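Local coordinates for putative cell surface hydrolase (Lactobacillus plantarum, PDB 3LP5), which is of unknown function but has an alpha/beta-hydrolase fold and probably hydrolyses a substrate at the cell surface, at residues Gln17-Ser22 with Ala213-Pro218; Phe67-Asp72 with Asp78-Trp83; Ser150-Leu155 with Gly191-Gln196. One frame throughout, in Å; residues are numbered along the deposited sequence.

The three contacts show how an alpha/beta hydrolase dresses both faces of one central sheet. Contact 1 joins helix 17-30 to the loop leading into helix 217-231 on one face. Contacts 2 and 3 pack on the other, their centres 18 Å apart, and meet where Asp78 approaches Met151 of the neighbouring contact. Contacts 1 and 2 have centres 21 Å apart but nearest atoms only about 4 Å apart, and both reach toward a GxSxG motif, consistent with the nucleophile elbow of this fold. Contact 3 lies farther off, its nearest atoms about 16 Å from contact 1. In contact 2 the Trp83 side chain lies about 4 Å from a bound sodium ion.

Contact 1. Residues Gln17-Ser22 with Ala213-Pro218; sequences QNRFDS and AHSDLP
Arg19, on the first helix of this alpha/beta hydrolase, lays its whole length along Ser215. Its CB starts 3.7 Å from Ser215 CB, and CG comes closer to the same carbon, at 3.5 Å. With CG anti to the backbone N (chi1 -171°), the chain leaves the helix toward the loop; a turn about the CG-CD bond then brings the guanidinium round beside the serine. NE passes 4.1 Å from Ala213 O and has no hydrogen-bonding partner, a buried donor left unmatched. CZ and NH1 stay over the serine, whose CA lies above one guanidinium face, displaced toward its rim. At the tip, NH2 is 3.8 Å from His214 O, too far to bond it, and instead donates to Thr212 O just upstream; NH1 has a weaker link to Asn220. The backbones are joined by a water that accepts from Arg19 N at 3.2 Å and donates to Ala213 O at 2.7 Å. Downstream, Asp216 caps helix 217-231 through Gln219 N. The contact thus joins helix 17-30 to the loop after the last strand, which in this fold commonly carries the catalytic histidine; whether this one does is not established. The chemistry is divided: carbon packing along the arginine shaft, a water between backbones, and a cation that is probably stabilised mainly by carbonyl oxygens rather than by a close carboxylate.

Contact 2. Residues Phe67-Asp72 with Asp78-Trp83; sequences FANNRD and DKQAVW
Gln80 and Phe67 both turn CG anti to their own carbonyl carbon, which lets the glutamine (chi1 -64°) run across the phenylalanine ring toward the loop beyond it. A further bend at chi2, 145°, delivers the amide to the backbone of residues 69-71. The setting is a beta-alpha connection of the alpha/beta-hydrolase sheet: strand 62-67 ends, the chain loops, and helix 74-92 folds back over it. Within that loop Asn69 forms an Asx turn, its OD1 accepting from Arg71 N at 3.0 Å, and so shapes the chain that Gln80 grips. Gln80 NE2 spends its two hydrogens on two carbonyls. In one bond Gln80 NE2 donates to Asn69 O at 2.9 Å, approaching from a position tilted out of the carbonyl plane. The other, from Gln80 NE2 to Arg71 O at 3.1 Å, lies in the carbonyl plane on a lone pair and is fairly straight (160°). Both acceptors lie near the plane of the amide, so the pair of bonds fixes its rotation. Below the polar end, Gln80 CB sits over the Phe67 face in a CH-pi contact, 4.0 Å from the centroid. A leucine here would probably leave the carbonyls of Asn69 and Arg71 without their shared donor, freeing the loop to shift. Val42 of strand 37-42 packs against both Phe67 and Trp83. The six-membered part of the indole reaches Asn69, Trp83 CZ3 lying 3.7 Å from Asn69 CB, while nearer the helix Phe67 CE1 touches Trp83 CB at 3.6 Å.

Contact 3. Residues Ser150-Leu155 with Gly191-Gln196; sequences SMFKEL and GKYIFQ
The Phe152 ring meets Tyr193 with its edge, CZ lying 3.8 Å from Tyr193 CB, which is close to the plane of the ring. The tyrosine ring takes Lys192 CG, from its own helix, over one face. Tyr190 packs edge-to-face with both Phe152 and Tyr193, and Tyr156 adds a further ring beside Phe152, making an aromatic cluster. The two helices belong to successive crossover connections of the alpha/beta-hydrolase sheet: helix 150-157 lies between strands 127-134 and 167-172, and helix 191-195 between strands 167-172 and 201-206. Running in nearly the same direction, their short segments differ by 20° and approach to 10.5 Å between axes, a spacing filled by large side chains. Ile194 occupies much of it. Its CG1 is anti to the carbonyl carbon, which sends CD1 across to the first helix, while CG2 turns back over the centre of a Phe195 face, 4.1 Å above it. Phe152 and Ile194 lie alongside each other, pointing opposite ways, with Ile194 CD1 set obliquely by the CD1-CE1 side of the ring. Phe152 itself leaves its helix with CG anti to the backbone N (chi1 175°), and that setting carries the ring across the gap. Glu117 of helix 107-118 packs against Leu155 and Ile194, joining the pair to that helix. The contact is wholly apolar between the segments, and Ile194 CD1 sits in its middle, 3.7 Å from Phe152 CE1 and 3.7 Å from Leu155 CB.

Contact 1. Residues Gln17-Ser22 with Ala213-Pro218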
loop_
_atom_site.group_PDB
_atom_site.type_symbol
_atom_site.label_atom_id
_atom_site.label_comp_id
_atom_site.label_asym_id
_atom_site.label_seq_id
_atom_site.Cartn_x
_atom_site.Cartn_y
_atom_site.Cartn_z
ATOM N N GLN A 17 -3.950 -12.774 -1.745
ATOM C CA GLN A 17 -3.693 -12.608 -3.211
ATOM C C GLN A 17 -4.962 -12.460 -4.103
ATOM O O GLN A 17 -4.976 -11.634 -5.023
ATOM C CB GLN A 17 -2.755 -13.695 -3.792
ATOM C CG GLN A 17 -2.049 -13.331 -5.119
ATOM C CD GLN A 17 -1.146 -12.097 -4.962
ATOM O OE1 GLN A 17 -0.275 -12.049 -4.069
ATOM N NE2 GLN A 17 -1.384 -11.067 -5.798
ATOM N N ASN A 18 -5.984 -13.277 -3.871
ATOM C CA ASN A 18 -7.221 -13.182 -4.650
ATOM C C ASN A 18 -7.835 -11.764 -4.561
ATOM O O ASN A 18 -8.216 -11.183 -5.613
ATOM C CB ASN A 18 -8.256 -14.270 -4.249
ATOM C CG ASN A 18 -8.078 -15.616 -5.040
ATOM O OD1 ASN A 18 -8.607 -16.698 -4.635
ATOM N ND2 ASN A 18 -7.362 -15.550 -6.165
ATOM N N ARG A 19 -7.926 -11.219 -3.329
ATOM C CA ARG A 19 -8.416 -9.864 -3.138
ATOM C C ARG A 19 -7.576 -8.868 -3.939
ATOM O O ARG A 19 -8.113 -8.066 -4.725
ATOM C CB ARG A 19 -8.454 -9.446 -1.669
ATOM C CG ARG A 19 -9.175 -8.125 -1.521
ATOM C CD ARG A 19 -8.929 -7.405 -0.196
ATOM N NE ARG A 19 -9.442 -8.126 0.972
ATOM C CZ ARG A 19 -10.660 -7.968 1.464
ATOM N NH1 ARG A 19 -11.540 -7.134 0.905
ATOM N NH2 ARG A 19 -11.018 -8.656 2.513
ATOM N N PHE A 20 -6.260 -8.904 -3.745
ATOM C CA PHE A 20 -5.359 -8.022 -4.531
ATOM C C PHE A 20 -5.625 -8.063 -6.046
ATOM O O PHE A 20 -5.819 -7.005 -6.669
ATOM C CB PHE A 20 -3.904 -8.317 -4.215
ATOM C CG PHE A 20 -2.920 -7.318 -4.786
ATOM C CD1 PHE A 20 -2.710 -6.084 -4.156
ATOM C CD2 PHE A 20 -2.202 -7.629 -5.932
ATOM C CE1 PHE A 20 -1.777 -5.179 -4.642
ATOM C CE2 PHE A 20 -1.255 -6.749 -6.484
ATOM C CZ PHE A 20 -1.025 -5.495 -5.831
ATOM N N ASP A 21 -5.640 -9.259 -6.634
ATOM C CA ASP A 21 -5.829 -9.424 -8.071
ATOM C C ASP A 21 -7.206 -8.885 -8.500
ATOM O O ASP A 21 -7.330 -8.240 -9.528
ATOM C CB ASP A 21 -5.726 -10.903 -8.455
ATOM C CG ASP A 21 -4.254 -11.446 -8.369
ATOM O OD1 ASP A 21 -3.334 -10.708 -7.911
ATOM O OD2 ASP A 21 -4.023 -12.613 -8.778
ATOM N N SER A 22 -8.216 -9.151 -7.693
ATOM C CA SER A 22 -9.532 -8.626 -7.951
ATOM C C SER A 22 -9.558 -7.112 -7.933
ATOM O O SER A 22 -10.177 -6.503 -8.822
ATOM C CB SER A 22 -10.538 -9.160 -6.936
ATOM O OG SER A 22 -10.725 -10.544 -7.181
ATOM N N ALA A 213 -8.865 -11.928 5.011
ATOM C CA ALA A 213 -8.082 -12.386 3.850
ATOM C C ALA A 213 -8.973 -12.613 2.634
ATOM O O ALA A 213 -8.674 -12.161 1.539
ATOM C CB ALA A 213 -7.356 -13.690 4.200
ATOM N N HIS A 214 -10.063 -13.340 2.846
ATOM C CA HIS A 214 -11.038 -13.664 1.800
ATOM C C HIS A 214 -11.947 -12.470 1.532
ATOM O O HIS A 214 -12.736 -12.068 2.372
ATOM C CB HIS A 214 -11.879 -14.866 2.240
ATOM C CG HIS A 214 -11.236 -16.196 1.973
ATOM N ND1 HIS A 214 -9.887 -16.345 1.702
ATOM C CD2 HIS A 214 -11.758 -17.451 1.968
ATOM C CE1 HIS A 214 -9.617 -17.632 1.529
ATOM N NE2 HIS A 214 -10.733 -18.326 1.686
ATOM N N SER A 215 -11.863 -11.902 0.364
ATOM C CA SER A 215 -12.648 -10.725 0.054
ATOM C C SER A 215 -14.085 -11.092 -0.310
ATOM O O SER A 215 -14.430 -12.269 -0.435
ATOM C CB SER A 215 -12.049 -10.109 -1.206
ATOM O OG SER A 215 -11.984 -11.156 -2.225
ATOM N N ASP A 216 -14.908 -10.069 -0.539
ATOM C CA ASP A 216 -16.143 -10.260 -1.267
ATOM C C ASP A 216 -16.455 -9.071 -2.140
ATOM O O ASP A 216 -15.840 -8.015 -2.006
ATOM C CB ASP A 216 -17.303 -10.579 -0.364
ATOM C CG ASP A 216 -17.615 -9.484 0.614
ATOM O OD1 ASP A 216 -17.288 -8.295 0.385
ATOM O OD2 ASP A 216 -18.220 -9.834 1.645
ATOM N N LEU A 217 -17.406 -9.249 -3.033
ATOM C CA LEU A 217 -17.720 -8.214 -4.009
ATOM C C LEU A 217 -17.986 -6.858 -3.364
ATOM O O LEU A 217 -17.360 -5.903 -3.759
ATOM C CB LEU A 217 -18.920 -8.603 -4.898
ATOM C CG LEU A 217 -18.766 -8.309 -6.409
ATOM C CD1 LEU A 217 -19.601 -9.249 -7.208
ATOM C CD2 LEU A 217 -19.155 -6.896 -6.808
ATOM N N PRO A 218 -18.921 -6.779 -2.389
ATOM C CA PRO A 218 -19.276 -5.463 -1.944
ATOM C C PRO A 218 -18.089 -4.722 -1.339
ATOM O O PRO A 218 -17.964 -3.507 -1.552
ATOM C CB PRO A 218 -20.348 -5.736 -0.872
ATOM C CG PRO A 218 -21.065 -6.838 -1.450
ATOM C CD PRO A 218 -19.951 -7.752 -1.976
HETATM O O HOH W 1 -8.051 -13.254 -0.817
#

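Contact 2. Residues Phe67-Asp72 with Asp78-Trp83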
loop_
_atom_site.group_PDB
_atom_site.type_symbol
_atom_site.label_atom_id
_atom_site.label_comp_id
_atom_site.label_asym_id
_atom_site.label_seq_id
_atom_site.Cartn_x
_atom_site.Cartn_y
_atom_site.Cartn_z
ATOM N N PHE A 67 6.841 -10.392 -4.448
ATOM C CA PHE A 67 8.046 -11.151 -4.053
ATOM C C PHE A 67 7.799 -12.637 -4.136
ATOM O O PHE A 67 6.739 -13.085 -3.681
ATOM C CB PHE A 67 8.425 -10.753 -2.614
ATOM C CG PHE A 67 8.376 -9.270 -2.375
ATOM C CD1 PHE A 67 9.369 -8.442 -2.881
ATOM C CD2 PHE A 67 7.269 -8.695 -1.703
ATOM C CE1 PHE A 67 9.313 -7.048 -2.695
ATOM C CE2 PHE A 67 7.192 -7.343 -1.523
ATOM C CZ PHE A 67 8.212 -6.490 -2.046
ATOM N N ALA A 68 8.794 -13.404 -4.623
ATOM C CA ALA A 68 8.734 -14.868 -4.597
ATOM C C ALA A 68 8.534 -15.252 -3.143
ATOM O O ALA A 68 7.674 -16.101 -2.842
ATOM C CB ALA A 68 10.035 -15.532 -5.138
ATOM N N ASN A 69 9.280 -14.618 -2.228
ATOM C CA ASN A 69 9.030 -14.891 -0.789
ATOM C C ASN A 69 8.109 -13.810 -0.279
ATOM O O ASN A 69 8.577 -12.691 0.114
ATOM C CB ASN A 69 10.316 -14.925 0.072
ATOM C CG ASN A 69 10.013 -14.930 1.600
ATOM O OD1 ASN A 69 8.836 -14.919 2.029
ATOM N ND2 ASN A 69 11.078 -14.907 2.431
ATOM N N ASN A 70 6.802 -14.112 -0.308
ATOM C CA ASN A 70 5.786 -13.140 0.158
ATOM C C ASN A 70 5.173 -13.503 1.501
ATOM O O ASN A 70 4.065 -13.061 1.816
ATOM C CB ASN A 70 4.662 -12.930 -0.892
ATOM C CG ASN A 70 3.903 -14.235 -1.196
ATOM O OD1 ASN A 70 4.301 -15.287 -0.765
ATOM N ND2 ASN A 70 2.840 -14.146 -1.938
ATOM N N ARG A 71 5.894 -14.264 2.306
ATOM C CA ARG A 71 5.370 -14.778 3.585
ATOM C C ARG A 71 5.345 -13.797 4.743
ATOM O O ARG A 71 5.986 -12.743 4.704
ATOM C CB ARG A 71 6.206 -15.999 4.024
ATOM C CG ARG A 71 5.945 -17.167 3.164
ATOM C CD ARG A 71 6.644 -18.332 3.731
ATOM N NE ARG A 71 7.865 -18.468 2.985
ATOM C CZ ARG A 71 9.064 -18.147 3.397
ATOM N NH1 ARG A 71 9.246 -17.687 4.647
ATOM N NH2 ARG A 71 10.093 -18.338 2.549
ATOM N N ASP A 72 4.634 -14.178 5.809
ATOM C CA ASP A 72 4.306 -13.227 6.862
ATOM C C ASP A 72 5.491 -13.111 7.766
ATOM O O ASP A 72 6.396 -13.913 7.668
ATOM C CB ASP A 72 3.109 -13.718 7.688
ATOM C CG ASP A 72 1.758 -13.352 7.061
ATOM O OD1 ASP A 72 0.730 -13.952 7.502
ATOM O OD2 ASP A 72 1.702 -12.509 6.109
ATOM N N ASP A 78 11.315 -7.644 6.749
ATOM C CA ASP A 78 12.611 -6.888 6.670
ATOM C C ASP A 78 13.306 -7.158 5.329
ATOM O O ASP A 78 13.853 -6.245 4.749
ATOM C CB ASP A 78 13.554 -7.209 7.846
ATOM C CG ASP A 78 13.099 -6.559 9.177
ATOM O OD1 ASP A 78 12.271 -5.619 9.198
ATOM O OD2 ASP A 78 13.564 -6.991 10.225
ATOM N N LYS A 79 13.256 -8.404 4.830
ATOM C CA LYS A 79 13.788 -8.711 3.467
ATOM C C LYS A 79 12.969 -8.112 2.341
ATOM O O LYS A 79 13.532 -7.703 1.334
ATOM C CB LYS A 79 13.864 -10.241 3.224
ATOM C CG LYS A 79 14.764 -10.974 4.203
ATOM C CD LYS A 79 14.643 -12.480 4.059
ATOM C CE LYS A 79 15.268 -13.220 5.260
ATOM N NZ LYS A 79 15.646 -14.622 4.864
ATOM N N GLN A 80 11.645 -8.137 2.467
ATOM C CA GLN A 80 10.783 -7.578 1.408
ATOM C C GLN A 80 10.986 -6.085 1.235
ATOM O O GLN A 80 10.865 -5.561 0.128
ATOM C CB GLN A 80 9.297 -7.944 1.631
ATOM C CG GLN A 80 9.082 -9.504 1.543
ATOM C CD GLN A 80 7.973 -10.018 2.533
ATOM O OE1 GLN A 80 7.409 -9.248 3.300
ATOM N NE2 GLN A 80 7.651 -11.310 2.471
ATOM N N ALA A 81 11.329 -5.402 2.318
ATOM C CA ALA A 81 11.640 -3.962 2.214
ATOM C C ALA A 81 12.924 -3.708 1.455
ATOM O O ALA A 81 12.969 -2.794 0.684
ATOM C CB ALA A 81 11.665 -3.306 3.583
ATOM N N VAL A 82 13.922 -4.591 1.607
ATOM C CA VAL A 82 15.125 -4.552 0.793
ATOM C C VAL A 82 14.841 -4.917 -0.625
ATOM O O VAL A 82 15.328 -4.258 -1.521
ATOM C CB VAL A 82 16.163 -5.485 1.338
ATOM C CG1 VAL A 82 17.402 -5.525 0.422
ATOM C CG2 VAL A 82 16.535 -5.071 2.812
ATOM N N TRP A 83 14.094 -5.999 -0.867
ATOM C CA TRP A 83 13.689 -6.314 -2.229
ATOM C C TRP A 83 12.886 -5.186 -2.913
ATOM O O TRP A 83 13.043 -4.915 -4.135
ATOM C CB TRP A 83 12.881 -7.644 -2.241
ATOM C CG TRP A 83 13.751 -8.866 -1.880
ATOM C CD1 TRP A 83 15.041 -9.075 -2.225
ATOM C CD2 TRP A 83 13.319 -10.045 -1.164
ATOM N NE1 TRP A 83 15.491 -10.304 -1.695
ATOM C CE2 TRP A 83 14.438 -10.915 -1.057
ATOM C CE3 TRP A 83 12.077 -10.461 -0.616
ATOM C CZ2 TRP A 83 14.362 -12.154 -0.372
ATOM C CZ3 TRP A 83 12.016 -11.678 0.093
ATOM C CH2 TRP A 83 13.129 -12.526 0.173
#

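Contact 3. Residues Ser150-Leu155 with Gly191-Gln196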
loop_
_atom_site.group_PDB
_atom_site.type_symbol
_atom_site.label_atom_id
_atom_site.label_comp_id
_atom_site.label_asym_id
_atom_site.label_seq_id
_atom_site.Cartn_x
_atom_site.Cartn_y
_atom_site.Cartn_z
ATOM N N SER A 150 7.725 -6.640 18.009
ATOM C CA SER A 150 9.034 -6.339 17.476
ATOM C C SER A 150 8.886 -5.592 16.132
ATOM O O SER A 150 9.612 -4.618 15.881
ATOM C CB SER A 150 9.809 -7.652 17.283
ATOM O OG SER A 150 11.158 -7.313 17.056
ATOM N N MET A 151 7.961 -6.072 15.287
ATOM C CA MET A 151 7.607 -5.399 14.029
ATOM C C MET A 151 7.236 -3.947 14.269
ATOM O O MET A 151 7.828 -3.057 13.685
ATOM C CB MET A 151 6.463 -6.135 13.259
ATOM C CG MET A 151 6.044 -5.495 11.889
ATOM S SD MET A 151 7.231 -5.958 10.574
ATOM C CE MET A 151 8.481 -4.695 10.639
ATOM N N PHE A 152 6.270 -3.700 15.144
ATOM C CA PHE A 152 5.859 -2.328 15.351
ATOM C C PHE A 152 7.030 -1.498 15.948
ATOM O O PHE A 152 7.194 -0.341 15.611
ATOM C CB PHE A 152 4.712 -2.272 16.355
ATOM C CG PHE A 152 4.319 -0.851 16.715
ATOM C CD1 PHE A 152 3.635 -0.055 15.802
ATOM C CD2 PHE A 152 4.714 -0.300 17.933
ATOM C CE1 PHE A 152 3.274 1.262 16.113
ATOM C CE2 PHE A 152 4.381 1.017 18.247
ATOM C CZ PHE A 152 3.651 1.804 17.315
ATOM N N LYS A 153 7.836 -2.094 16.809
ATOM C CA LYS A 153 8.993 -1.376 17.435
ATOM C C LYS A 153 9.911 -0.844 16.339
ATOM O O LYS A 153 10.375 0.290 16.438
ATOM C CB LYS A 153 9.763 -2.302 18.388
ATOM C CG LYS A 153 8.998 -2.486 19.747
ATOM C CD LYS A 153 9.809 -3.383 20.734
ATOM C CE LYS A 153 8.947 -3.880 21.892
ATOM N NZ LYS A 153 9.732 -4.820 22.779
ATOM N N GLU A 154 10.110 -1.622 15.276
ATOM C CA GLU A 154 10.991 -1.198 14.218
ATOM C C GLU A 154 10.308 -0.110 13.381
ATOM O O GLU A 154 10.924 0.893 13.114
ATOM C CB GLU A 154 11.417 -2.390 13.335
ATOM C CG GLU A 154 12.350 -1.969 12.167
ATOM C CD GLU A 154 12.710 -3.069 11.172
ATOM O OE1 GLU A 154 11.955 -4.070 10.970
ATOM O OE2 GLU A 154 13.731 -2.904 10.511
ATOM N N LEU A 155 9.045 -0.273 12.994
ATOM C CA LEU A 155 8.335 0.820 12.271
ATOM C C LEU A 155 8.226 2.108 13.095
ATOM O O LEU A 155 8.278 3.194 12.524
ATOM C CB LEU A 155 6.941 0.421 11.856
ATOM C CG LEU A 155 6.883 -0.859 11.012
ATOM C CD1 LEU A 155 5.440 -1.351 10.824
ATOM C CD2 LEU A 155 7.451 -0.498 9.609
ATOM N N GLY A 191 -1.123 1.874 13.234
ATOM C CA GLY A 191 -0.752 2.778 12.097
ATOM C C GLY A 191 -0.699 4.250 12.530
ATOM O O GLY A 191 0.259 4.973 12.163
ATOM N N LYS A 192 -1.682 4.701 13.314
ATOM C CA LYS A 192 -1.748 6.114 13.680
ATOM C C LYS A 192 -0.551 6.562 14.532
ATOM O O LYS A 192 -0.136 7.724 14.457
ATOM C CB LYS A 192 -3.044 6.417 14.391
ATOM C CG LYS A 192 -3.011 5.903 15.811
ATOM C CD LYS A 192 -4.397 5.816 16.561
ATOM C CE LYS A 192 -5.381 6.854 16.144
ATOM N NZ LYS A 192 -6.433 7.051 17.251
ATOM N N TYR A 193 0.048 5.658 15.323
ATOM C CA TYR A 193 1.254 6.017 16.099
ATOM C C TYR A 193 2.492 6.250 15.246
ATOM O O TYR A 193 3.382 7.017 15.630
ATOM C CB TYR A 193 1.588 4.948 17.188
ATOM C CG TYR A 193 0.404 4.585 18.033
ATOM C CD1 TYR A 193 -0.305 5.567 18.718
ATOM C CD2 TYR A 193 -0.038 3.265 18.104
ATOM C CE1 TYR A 193 -1.419 5.250 19.468
ATOM C CE2 TYR A 193 -1.136 2.931 18.876
ATOM C CZ TYR A 193 -1.825 3.934 19.546
ATOM O OH TYR A 193 -2.939 3.627 20.299
ATOM N N ILE A 194 2.551 5.589 14.117
ATOM C CA ILE A 194 3.618 5.766 13.149
ATOM C C ILE A 194 3.409 7.082 12.387
ATOM O O ILE A 194 4.309 7.909 12.274
ATOM C CB ILE A 194 3.671 4.577 12.212
ATOM C CG1 ILE A 194 4.205 3.357 12.984
ATOM C CG2 ILE A 194 4.726 4.808 11.076
ATOM C CD1 ILE A 194 3.625 2.031 12.493
ATOM N N PHE A 195 2.203 7.323 11.924
ATOM C CA PHE A 195 1.981 8.378 10.928
ATOM C C PHE A 195 1.598 9.748 11.490
ATOM O O PHE A 195 2.057 10.731 10.936
ATOM C CB PHE A 195 0.968 7.921 9.889
ATOM C CG PHE A 195 1.492 6.802 9.025
ATOM C CD1 PHE A 195 2.561 7.017 8.165
ATOM C CD2 PHE A 195 0.935 5.543 9.080
ATOM C CE1 PHE A 195 3.054 5.980 7.353
ATOM C CE2 PHE A 195 1.422 4.508 8.267
ATOM C CZ PHE A 195 2.483 4.750 7.402
ATOM N N GLN A 196 0.814 9.830 12.581
ATOM C CA GLN A 196 0.221 11.109 12.942
ATOM C C GLN A 196 1.390 12.024 13.372
ATOM O O GLN A 196 2.303 11.622 14.118
ATOM C CB GLN A 196 -0.806 11.021 14.116
ATOM C CG GLN A 196 -2.075 10.226 13.835
ATOM C CD GLN A 196 -3.099 10.183 15.043
ATOM O OE1 GLN A 196 -2.799 9.755 16.258
ATOM N NE2 GLN A 196 -4.308 10.602 14.708
#